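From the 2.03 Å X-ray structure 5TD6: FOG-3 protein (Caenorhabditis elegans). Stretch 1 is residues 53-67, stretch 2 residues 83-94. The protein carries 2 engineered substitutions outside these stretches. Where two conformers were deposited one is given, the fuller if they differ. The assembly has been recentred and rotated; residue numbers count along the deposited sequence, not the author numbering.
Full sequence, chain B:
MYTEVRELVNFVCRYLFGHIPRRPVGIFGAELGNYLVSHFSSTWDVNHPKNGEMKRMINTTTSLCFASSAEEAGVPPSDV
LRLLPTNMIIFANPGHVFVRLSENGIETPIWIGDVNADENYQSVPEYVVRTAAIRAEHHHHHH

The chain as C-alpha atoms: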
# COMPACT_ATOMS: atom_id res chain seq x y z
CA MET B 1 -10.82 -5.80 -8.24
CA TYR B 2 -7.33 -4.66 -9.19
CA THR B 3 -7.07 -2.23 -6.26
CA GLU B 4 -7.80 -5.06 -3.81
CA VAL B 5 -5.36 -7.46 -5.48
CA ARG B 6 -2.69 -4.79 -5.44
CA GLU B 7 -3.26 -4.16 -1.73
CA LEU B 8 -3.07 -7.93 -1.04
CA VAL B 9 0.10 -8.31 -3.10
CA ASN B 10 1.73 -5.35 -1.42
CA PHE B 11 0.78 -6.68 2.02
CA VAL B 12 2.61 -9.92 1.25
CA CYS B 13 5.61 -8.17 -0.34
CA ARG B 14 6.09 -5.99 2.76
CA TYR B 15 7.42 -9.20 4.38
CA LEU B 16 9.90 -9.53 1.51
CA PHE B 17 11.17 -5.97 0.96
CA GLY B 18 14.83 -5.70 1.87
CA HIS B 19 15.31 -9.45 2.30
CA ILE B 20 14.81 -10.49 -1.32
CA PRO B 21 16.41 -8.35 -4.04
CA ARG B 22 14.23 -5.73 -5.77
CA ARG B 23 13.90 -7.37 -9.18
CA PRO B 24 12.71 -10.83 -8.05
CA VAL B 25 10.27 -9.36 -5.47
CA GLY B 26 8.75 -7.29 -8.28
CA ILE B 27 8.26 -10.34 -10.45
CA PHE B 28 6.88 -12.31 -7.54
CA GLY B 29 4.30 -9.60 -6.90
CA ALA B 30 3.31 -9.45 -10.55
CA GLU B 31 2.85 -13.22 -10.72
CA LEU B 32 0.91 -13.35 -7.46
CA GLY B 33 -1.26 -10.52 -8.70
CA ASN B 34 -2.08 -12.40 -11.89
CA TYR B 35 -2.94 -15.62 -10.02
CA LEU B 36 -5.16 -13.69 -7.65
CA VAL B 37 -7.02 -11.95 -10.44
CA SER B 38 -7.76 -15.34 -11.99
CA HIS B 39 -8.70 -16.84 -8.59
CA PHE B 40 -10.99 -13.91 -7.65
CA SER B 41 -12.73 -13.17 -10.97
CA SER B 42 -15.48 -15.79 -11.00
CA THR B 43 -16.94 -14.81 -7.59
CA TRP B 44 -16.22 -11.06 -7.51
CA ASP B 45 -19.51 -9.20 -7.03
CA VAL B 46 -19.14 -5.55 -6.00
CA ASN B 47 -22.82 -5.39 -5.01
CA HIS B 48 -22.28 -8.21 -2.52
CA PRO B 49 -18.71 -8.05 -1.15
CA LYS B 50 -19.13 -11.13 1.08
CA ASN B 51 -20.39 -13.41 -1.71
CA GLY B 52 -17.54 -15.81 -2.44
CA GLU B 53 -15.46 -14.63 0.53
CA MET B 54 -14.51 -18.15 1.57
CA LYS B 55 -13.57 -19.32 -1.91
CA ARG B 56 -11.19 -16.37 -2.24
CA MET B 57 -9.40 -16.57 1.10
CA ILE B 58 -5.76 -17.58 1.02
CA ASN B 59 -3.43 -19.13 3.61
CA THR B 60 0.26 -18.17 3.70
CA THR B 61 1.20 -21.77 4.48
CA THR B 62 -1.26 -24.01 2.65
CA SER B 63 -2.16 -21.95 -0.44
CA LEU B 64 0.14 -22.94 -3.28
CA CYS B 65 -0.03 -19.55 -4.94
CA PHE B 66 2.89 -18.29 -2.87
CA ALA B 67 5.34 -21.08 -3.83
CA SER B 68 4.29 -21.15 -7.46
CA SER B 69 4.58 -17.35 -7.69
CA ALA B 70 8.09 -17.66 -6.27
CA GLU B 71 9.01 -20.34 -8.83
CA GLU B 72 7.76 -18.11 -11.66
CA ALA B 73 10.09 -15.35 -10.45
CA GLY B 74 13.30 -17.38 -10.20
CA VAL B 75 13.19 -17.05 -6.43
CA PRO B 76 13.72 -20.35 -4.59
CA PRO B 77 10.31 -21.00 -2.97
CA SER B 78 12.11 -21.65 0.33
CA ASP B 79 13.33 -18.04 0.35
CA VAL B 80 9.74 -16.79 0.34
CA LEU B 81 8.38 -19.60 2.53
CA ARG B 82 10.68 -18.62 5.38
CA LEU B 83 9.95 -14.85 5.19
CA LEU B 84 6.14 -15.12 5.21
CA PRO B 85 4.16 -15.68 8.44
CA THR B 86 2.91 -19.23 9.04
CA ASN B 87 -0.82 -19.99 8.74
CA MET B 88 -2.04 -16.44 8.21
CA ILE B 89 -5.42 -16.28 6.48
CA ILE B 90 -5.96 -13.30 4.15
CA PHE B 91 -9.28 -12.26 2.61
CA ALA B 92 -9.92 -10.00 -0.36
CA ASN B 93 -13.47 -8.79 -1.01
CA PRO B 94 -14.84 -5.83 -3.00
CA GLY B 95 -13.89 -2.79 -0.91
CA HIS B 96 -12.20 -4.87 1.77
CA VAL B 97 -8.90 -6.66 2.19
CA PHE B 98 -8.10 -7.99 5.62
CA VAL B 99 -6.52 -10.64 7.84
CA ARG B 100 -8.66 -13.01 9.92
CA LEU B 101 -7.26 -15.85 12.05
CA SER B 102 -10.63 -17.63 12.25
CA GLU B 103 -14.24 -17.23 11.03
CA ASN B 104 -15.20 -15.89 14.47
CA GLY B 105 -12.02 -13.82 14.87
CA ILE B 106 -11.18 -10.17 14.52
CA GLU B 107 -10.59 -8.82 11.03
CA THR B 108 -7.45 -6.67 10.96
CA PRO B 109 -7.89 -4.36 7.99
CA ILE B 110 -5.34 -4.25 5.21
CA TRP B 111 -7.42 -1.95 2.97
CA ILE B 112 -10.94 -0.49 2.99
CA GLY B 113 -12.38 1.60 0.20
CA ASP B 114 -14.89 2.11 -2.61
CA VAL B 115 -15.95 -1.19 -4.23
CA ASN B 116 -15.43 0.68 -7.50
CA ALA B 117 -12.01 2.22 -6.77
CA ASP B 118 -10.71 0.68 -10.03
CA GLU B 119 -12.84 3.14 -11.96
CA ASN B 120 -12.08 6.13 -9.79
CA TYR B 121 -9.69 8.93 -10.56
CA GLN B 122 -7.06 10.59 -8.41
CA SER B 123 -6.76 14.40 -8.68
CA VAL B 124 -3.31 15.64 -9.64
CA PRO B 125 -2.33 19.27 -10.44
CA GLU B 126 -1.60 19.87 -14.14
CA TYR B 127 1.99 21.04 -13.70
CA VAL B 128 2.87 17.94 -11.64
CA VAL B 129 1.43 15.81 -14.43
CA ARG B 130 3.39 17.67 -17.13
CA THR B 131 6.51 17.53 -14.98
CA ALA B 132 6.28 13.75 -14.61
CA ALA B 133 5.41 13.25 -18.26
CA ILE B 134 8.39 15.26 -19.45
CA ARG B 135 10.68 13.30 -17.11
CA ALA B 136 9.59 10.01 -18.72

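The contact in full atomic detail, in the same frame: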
# COMPACT_ATOMS: atom_id res chain seq x y z
N GLU B 53 -16.54 -14.95 -0.40
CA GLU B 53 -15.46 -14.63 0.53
C GLU B 53 -14.59 -15.83 0.90
O GLU B 53 -13.35 -15.74 0.96
CB GLU B 53 -16.07 -14.00 1.79
CG GLU B 53 -15.25 -14.16 3.05
CD GLU B 53 -15.76 -13.27 4.15
OE1 GLU B 53 -16.17 -13.79 5.21
OE2 GLU B 53 -15.73 -12.04 3.97
N MET B 54 -15.23 -16.96 1.14
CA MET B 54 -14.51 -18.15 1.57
C MET B 54 -13.70 -18.74 0.43
O MET B 54 -12.57 -19.17 0.63
CB MET B 54 -15.49 -19.18 2.13
CG MET B 54 -16.15 -18.73 3.42
SD MET B 54 -14.91 -18.33 4.68
CE MET B 54 -14.11 -19.93 4.83
N LYS B 55 -14.29 -18.77 -0.76
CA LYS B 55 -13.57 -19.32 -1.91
C LYS B 55 -12.32 -18.53 -2.24
O LYS B 55 -11.39 -19.06 -2.84
CB LYS B 55 -14.47 -19.36 -3.15
CG LYS B 55 -14.43 -20.71 -3.86
CD LYS B 55 -14.17 -20.59 -5.37
CE LYS B 55 -13.86 -21.96 -5.97
NZ LYS B 55 -13.07 -21.89 -7.23
N ARG B 56 -12.29 -17.25 -1.85
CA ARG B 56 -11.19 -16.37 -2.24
C ARG B 56 -10.06 -16.34 -1.22
O ARG B 56 -8.92 -16.01 -1.57
CB ARG B 56 -11.72 -14.95 -2.49
CG ARG B 56 -12.49 -14.83 -3.80
CD ARG B 56 -12.83 -13.37 -4.14
NE ARG B 56 -13.54 -12.71 -3.05
CZ ARG B 56 -14.85 -12.50 -3.05
NH1 ARG B 56 -15.59 -12.92 -4.07
NH2 ARG B 56 -15.42 -11.87 -2.03
N MET B 57 -10.37 -16.68 0.02
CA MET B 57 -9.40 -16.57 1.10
C MET B 57 -8.14 -17.37 0.79
O MET B 57 -8.20 -18.43 0.16
CB MET B 57 -10.00 -17.05 2.42
CG MET B 57 -10.01 -18.55 2.61
SD MET B 57 -10.81 -19.03 4.16
CE MET B 57 -9.68 -20.29 4.75
N ILE B 58 -7.00 -16.84 1.21
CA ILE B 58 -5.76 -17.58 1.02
C ILE B 58 -5.03 -17.73 2.35
O ILE B 58 -5.28 -16.99 3.30
CB ILE B 58 -4.81 -16.91 -0.00
CG1 ILE B 58 -4.39 -15.52 0.46
CG2 ILE B 58 -5.45 -16.89 -1.39
CD1 ILE B 58 -3.57 -14.77 -0.56
N ASN B 59 -4.18 -18.74 2.41
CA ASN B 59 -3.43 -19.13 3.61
C ASN B 59 -1.94 -19.12 3.28
O ASN B 59 -1.50 -19.79 2.34
CB ASN B 59 -3.89 -20.51 4.07
CG ASN B 59 -3.24 -20.96 5.38
OD1 ASN B 59 -2.01 -21.03 5.51
ND2 ASN B 59 -4.08 -21.27 6.36
N THR B 60 -1.15 -18.36 4.04
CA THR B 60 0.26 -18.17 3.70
C THR B 60 1.07 -19.47 3.74
O THR B 60 2.16 -19.56 3.17
CB THR B 60 0.94 -17.14 4.63
OG1 THR B 60 0.85 -17.58 5.99
CG2 THR B 60 0.28 -15.76 4.48
N THR B 61 0.52 -20.48 4.40
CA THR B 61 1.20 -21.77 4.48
C THR B 61 0.66 -22.76 3.45
O THR B 61 1.42 -23.34 2.68
CB THR B 61 1.05 -22.38 5.88
OG1 THR B 61 1.77 -21.58 6.83
CG2 THR B 61 1.61 -23.80 5.88
N THR B 62 -0.66 -22.93 3.42
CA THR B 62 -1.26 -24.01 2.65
C THR B 62 -1.74 -23.64 1.25
O THR B 62 -2.06 -24.53 0.45
CB THR B 62 -2.44 -24.63 3.41
OG1 THR B 62 -3.54 -23.72 3.45
CG2 THR B 62 -2.01 -24.98 4.83
N SER B 63 -1.82 -22.35 0.93
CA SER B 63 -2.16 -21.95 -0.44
C SER B 63 -0.93 -22.01 -1.31
O SER B 63 0.10 -21.42 -0.99
CB SER B 63 -2.77 -20.55 -0.49
OG SER B 63 -4.07 -20.52 0.07
N LEU B 64 -1.03 -22.72 -2.43
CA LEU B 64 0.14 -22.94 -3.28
C LEU B 64 0.51 -21.73 -4.11
O LEU B 64 1.57 -21.71 -4.73
CB LEU B 64 -0.09 -24.14 -4.19
CG LEU B 64 0.03 -25.45 -3.42
CD1 LEU B 64 -0.65 -26.59 -4.17
CD2 LEU B 64 1.50 -25.76 -3.17
N CYS B 65 -0.33 -20.69 -4.11
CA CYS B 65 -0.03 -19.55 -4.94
C CYS B 65 1.28 -18.88 -4.54
O CYS B 65 1.98 -18.33 -5.38
CB CYS B 65 -1.18 -18.53 -4.90
SG CYS B 65 -1.59 -17.85 -3.27
N PHE B 66 1.64 -18.92 -3.26
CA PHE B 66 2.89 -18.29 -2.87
C PHE B 66 4.13 -18.99 -3.45
O PHE B 66 4.99 -18.33 -4.04
CB PHE B 66 2.97 -18.23 -1.35
CG PHE B 66 1.90 -17.38 -0.75
CD1 PHE B 66 1.97 -16.00 -0.85
CD2 PHE B 66 0.81 -17.96 -0.13
CE1 PHE B 66 0.97 -15.21 -0.33
CE2 PHE B 66 -0.19 -17.16 0.41
CZ PHE B 66 -0.11 -15.79 0.31
N ALA B 67 4.20 -20.31 -3.32
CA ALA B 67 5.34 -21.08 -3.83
C ALA B 67 5.43 -21.02 -5.35
O ALA B 67 6.51 -20.86 -5.92
CB ALA B 67 5.27 -22.53 -3.36
N LEU B 83 10.20 -16.26 4.85
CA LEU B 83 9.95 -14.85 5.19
C LEU B 83 8.47 -14.53 5.47
O LEU B 83 8.16 -13.53 6.13
CB LEU B 83 10.46 -13.95 4.07
CG LEU B 83 11.98 -13.96 3.84
CD1 LEU B 83 12.34 -13.15 2.60
CD2 LEU B 83 12.71 -13.42 5.06
N LEU B 84 7.56 -15.35 4.97
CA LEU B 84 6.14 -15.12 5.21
C LEU B 84 5.74 -15.69 6.58
O LEU B 84 6.38 -16.61 7.07
CB LEU B 84 5.29 -15.75 4.10
CG LEU B 84 5.52 -15.21 2.70
CD1 LEU B 84 4.46 -15.73 1.74
CD2 LEU B 84 5.53 -13.68 2.72
N PRO B 85 4.70 -15.12 7.19
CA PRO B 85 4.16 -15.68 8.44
C PRO B 85 3.53 -17.05 8.20
O PRO B 85 3.06 -17.31 7.10
CB PRO B 85 3.10 -14.66 8.85
CG PRO B 85 2.68 -14.01 7.56
CD PRO B 85 3.93 -13.94 6.74
N THR B 86 3.52 -17.91 9.21
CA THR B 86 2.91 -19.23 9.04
C THR B 86 1.42 -19.18 9.37
O THR B 86 1.02 -18.55 10.34
CB THR B 86 3.61 -20.30 9.91
OG1 THR B 86 3.23 -20.14 11.28
CG2 THR B 86 5.12 -20.17 9.79
N ASN B 87 0.62 -19.82 8.53
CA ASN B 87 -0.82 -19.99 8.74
C ASN B 87 -1.60 -18.69 8.97
O ASN B 87 -2.56 -18.66 9.74
CB ASN B 87 -1.05 -20.95 9.91
CG ASN B 87 -0.53 -22.35 9.63
OD1 ASN B 87 -0.70 -22.88 8.53
ND2 ASN B 87 0.14 -22.94 10.61
N MET B 88 -1.21 -17.64 8.27
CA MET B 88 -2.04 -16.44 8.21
C MET B 88 -3.10 -16.57 7.13
O MET B 88 -2.81 -17.01 6.01
CB MET B 88 -1.17 -15.22 7.96
CG MET B 88 -1.95 -13.94 7.83
SD MET B 88 -0.80 -12.61 7.58
CE MET B 88 -0.13 -12.37 9.23
N ILE B 89 -4.34 -16.21 7.46
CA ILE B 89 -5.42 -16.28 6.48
C ILE B 89 -5.78 -14.86 6.05
O ILE B 89 -6.03 -14.00 6.88
CB ILE B 89 -6.67 -17.00 7.05
CG1 ILE B 89 -6.30 -18.41 7.53
CG2 ILE B 89 -7.77 -17.08 6.01
CD1 ILE B 89 -7.22 -18.93 8.60
N ILE B 90 -5.74 -14.63 4.74
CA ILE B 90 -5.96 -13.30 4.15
C ILE B 90 -7.17 -13.34 3.23
O ILE B 90 -7.32 -14.25 2.42
CB ILE B 90 -4.72 -12.82 3.36
CG1 ILE B 90 -3.47 -12.98 4.22
CG2 ILE B 90 -4.88 -11.36 2.91
CD1 ILE B 90 -2.17 -12.67 3.48
N PHE B 91 -8.05 -12.36 3.39
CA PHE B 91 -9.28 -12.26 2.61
C PHE B 91 -9.22 -11.02 1.73
O PHE B 91 -8.70 -9.98 2.15
CB PHE B 91 -10.52 -12.16 3.52
CG PHE B 91 -10.78 -13.39 4.36
CD1 PHE B 91 -10.04 -13.63 5.52
CD2 PHE B 91 -11.77 -14.28 4.02
CE1 PHE B 91 -10.29 -14.75 6.30
CE2 PHE B 91 -12.02 -15.41 4.79
CZ PHE B 91 -11.28 -15.64 5.93
N ALA B 92 -9.76 -11.14 0.53
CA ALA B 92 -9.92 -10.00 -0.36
C ALA B 92 -11.34 -10.03 -0.91
O ALA B 92 -11.72 -10.95 -1.63
CB ALA B 92 -8.89 -10.02 -1.47
N ASN B 93 -12.12 -9.02 -0.53
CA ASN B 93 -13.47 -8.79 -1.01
C ASN B 93 -13.56 -7.41 -1.68
O ASN B 93 -12.72 -6.54 -1.42
CB ASN B 93 -14.47 -8.83 0.16
CG ASN B 93 -14.55 -10.18 0.83
OD1 ASN B 93 -14.26 -11.22 0.22
ND2 ASN B 93 -14.98 -10.19 2.09
N PRO B 94 -14.59 -7.20 -2.51
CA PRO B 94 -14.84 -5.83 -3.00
C PRO B 94 -14.83 -4.82 -1.84
O PRO B 94 -15.57 -4.98 -0.88
CB PRO B 94 -16.21 -5.94 -3.66
CG PRO B 94 -16.28 -7.37 -4.14
CD PRO B 94 -15.54 -8.17 -3.09
O HOH W 1 -12.03 -13.26 0.52

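What joins the two backbones? A short antiparallel pairing, in which I58 and I90 form the hydrogen-bonded pair: I58 N donates to I90 O at 2.9 Å, and I90 N donates to I58 O at 2.8 Å, both nearly straight. T60 N extends the ladder by donating to M88 O at 2.9 Å. Between these bonds N59 lies opposite I89 in a non-hydrogen-bonded pair, where the strands draw in to 4.5 Å between the CA atoms of N59 and I89. That closeness suits the CA-H...O contacts beside the ladder, such as I89 CA to I58 O and N59 CA to M88 O, each 3.3 Å.

How does the pairing end beyond M88? Threonine hydroxyls take over from the backbone. T60, buried and with chi1 in p, uses one oxygen twice: T60 OG1 donates to P85 O in a very short bond of 2.5 Å and accepts from M88 N at 3.1 Å. Proline has no amide hydrogen, but its carbonyl remains free to accept. Next door, T61 OG1 accepts from N87 N at 2.7 Å. The turn that presents these hydroxyls is braced by N59, whose OD1 accepts from T61 N at 2.8 Å and from T62 N at 3.1 Å.

Which polar side chains fasten the other end? E53, R56 and N93 form a compact network there. The extended E53 side chain brings OE2 within 2.7 Å of N93 ND2, which donates to it, while the other end of the same amide, N93 OD1, accepts from R56 NH2 at 2.6 Å. Asparagine suits this place because its amide can donate and accept at once. R56 NE also donates to A92 O at 2.9 Å, so both acceptors lie near the guanidinium plane, at its edge, where the N-H groups point. A water adds a bridge, 2.8 Å from E53 O and accepting weakly from A92 N at 3.1 Å.

Where do apolar side chains meet? On F91 above all: M57 CB lies over one face of the ring, 3.9 Å from the F91 ring centroid, while M54 SD approaches the edge, 4.1 Å from F91 CE2. M57 also reaches I89, with M57 CE 3.9 Å from I89 CG2. I58 and I90 share the other sheet face from N59 and I89, and their branched side chains pack with I58 CG1 4.0 Å from I90 CB. Further along, buried F66 and L84 touch, F66 CD1 to L84 CD1 at 3.6 Å. Altogether the two stretches bury 896 Å², counting both sides.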